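Local structure of immune protein (Enterobacter cloacae, 6D7Y) at residues Asn46-Ser49 against Glu50-Asp54. The protein probably acts as an immunity protein that binds and neutralises the toxic C-terminal tip of CdiA, a contact-dependent growth inhibition toxin. Sequence-based numbering, arbitrary orientation.
Sequences NVFS and ELLID
S49 and L52 meet where the chain passes from loop into helix 50-58, and the junction illustrates how a helix start provides for an amide that has no earlier turn to supply its acceptor. The amide of L52 is shared between two oxygens of S49. L52 N approaches S49 OG at 3.4 Å, with an N-H...O angle of 144°. The bond from L52 N to the carbonyl O of S49, at 3.3 Å, is more sharply bent, at 124°. Both bonds are long and weak, and the amide is divided between two acceptors of one residue, neither of them well aligned. Rotation about chi1 (56°) places OG between the backbone N and the carbonyl carbon of S49, turned toward the first turn of the helix, where it also packs at 3.4 Å against L52 CB. The same carbonyl O of S49 lies 3.5 Å from CG1 of I53, four residues on. The i to i+4 pattern is present from E50 onward, where D54 N donates to E50 O at 3.1 Å. By contrast, S49 N is buried here without a partner.

An apolar contact flanks the polar one. With CG of L52 anti to its own N, the further turn about chi2 brings CD2 to the edge of the F48 ring, near the ring plane and 3.8 Å from CD1. F40 and F41 also touch L52, while F48 reaches F65 and V67 of strand 63-75 and I53 packs on L21 of helix 17-25. The arrangement is a serine N-cap, flanked by an apolar contact that joins the start of helix 50-58 to the antiparallel sheet.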
loop_
_atom_site.group_PDB
_atom_site.type_symbol
_atom_site.label_atom_id
_atom_site.label_comp_id
_atom_site.label_asym_id
_atom_site.label_seq_id
_atom_site.Cartn_x
_atom_site.Cartn_y
_atom_site.Cartn_z
ATOM N N ASN B 46 -2.110 8.533 15.402
ATOM C CA ASN B 46 -3.266 7.652 15.248
ATOM C C ASN B 46 -4.037 7.942 13.943
ATOM O O ASN B 46 -4.865 7.134 13.516
ATOM C CB ASN B 46 -4.171 7.808 16.480
ATOM C CG ASN B 46 -5.236 6.729 16.581
ATOM O OD1 ASN B 46 -5.313 5.823 15.748
ATOM N ND2 ASN B 46 -6.057 6.813 17.624
ATOM N N VAL B 47 -3.767 9.086 13.313
ATOM C CA VAL B 47 -4.432 9.471 12.053
ATOM C C VAL B 47 -3.508 10.303 11.181
ATOM O O VAL B 47 -2.604 10.978 11.677
ATOM C CB VAL B 47 -5.744 10.272 12.279
ATOM C CG1 VAL B 47 -6.882 9.360 12.722
ATOM C CG2 VAL B 47 -5.526 11.424 13.261
ATOM N N PHE B 48 -3.735 10.247 9.876
ATOM C CA PHE B 48 -2.922 11.014 8.945
ATOM C C PHE B 48 -3.341 12.482 8.904
ATOM O O PHE B 48 -4.525 12.796 8.830
ATOM C CB PHE B 48 -3.008 10.440 7.533
ATOM C CG PHE B 48 -2.505 9.033 7.412
ATOM C CD1 PHE B 48 -1.179 8.737 7.680
ATOM C CD2 PHE B 48 -3.337 8.014 6.960
ATOM C CE1 PHE B 48 -0.704 7.441 7.550
ATOM C CE2 PHE B 48 -2.866 6.716 6.819
ATOM C CZ PHE B 48 -1.548 6.431 7.116
ATOM N N SER B 49 -2.352 13.365 8.962
ATOM C CA SER B 49 -2.562 14.798 8.884
ATOM C C SER B 49 -1.702 15.266 7.727
ATOM O O SER B 49 -0.759 14.574 7.333
ATOM C CB SER B 49 -2.150 15.481 10.188
ATOM O OG SER B 49 -0.806 15.179 10.509
ATOM N N GLU B 50 -2.035 16.426 7.171
ATOM C CA GLU B 50 -1.291 16.966 6.034
ATOM C C GLU B 50 0.133 17.372 6.409
ATOM O O GLU B 50 1.030 17.298 5.577
ATOM C CB GLU B 50 -2.040 18.154 5.402
ATOM C CG GLU B 50 -3.447 17.793 4.932
ATOM C CD GLU B 50 -4.172 18.925 4.222
ATOM O OE1 GLU B 50 -3.499 19.816 3.659
ATOM O OE2 GLU B 50 -5.426 18.911 4.206
ATOM N N LEU B 51 0.338 17.794 7.659
ATOM C CA LEU B 51 1.673 18.198 8.135
ATOM C C LEU B 51 2.578 16.979 8.357
ATOM O O LEU B 51 3.796 17.085 8.223
ATOM C CB LEU B 51 1.587 19.071 9.396
ATOM C CG LEU B 51 0.855 20.407 9.230
ATOM C CD1 LEU B 51 0.790 21.146 10.562
ATOM C CD2 LEU B 51 1.508 21.279 8.160
ATOM N N LEU B 52 1.982 15.840 8.712
ATOM C CA LEU B 52 2.731 14.592 8.864
ATOM C C LEU B 52 3.413 14.252 7.535
ATOM O O LEU B 52 4.611 13.977 7.481
ATOM C CB LEU B 52 1.785 13.446 9.257
ATOM C CG LEU B 52 2.233 11.980 9.096
ATOM C CD1 LEU B 52 3.568 11.659 9.756
ATOM C CD2 LEU B 52 1.144 11.057 9.622
ATOM N N ILE B 53 2.623 14.296 6.470
ATOM C CA ILE B 53 3.101 13.995 5.130
ATOM C C ILE B 53 4.105 15.033 4.636
ATOM O O ILE B 53 5.102 14.688 3.998
ATOM C CB ILE B 53 1.914 13.884 4.146
ATOM C CG1 ILE B 53 0.848 12.903 4.688
ATOM C CG2 ILE B 53 2.394 13.511 2.750
ATOM C CD1 ILE B 53 1.371 11.552 5.119
ATOM N N ASP B 54 3.847 16.303 4.957
ATOM C CA ASP B 54 4.728 17.392 4.558
ATOM C C ASP B 54 6.113 17.192 5.182
ATOM O O ASP B 54 7.134 17.335 4.503
ATOM C CB ASP B 54 4.133 18.746 4.974
ATOM C CG ASP B 54 4.889 19.932 4.383
ATOM O OD1 ASP B 54 5.640 19.723 3.397
ATOM O OD2 ASP B 54 4.715 21.079 4.884
#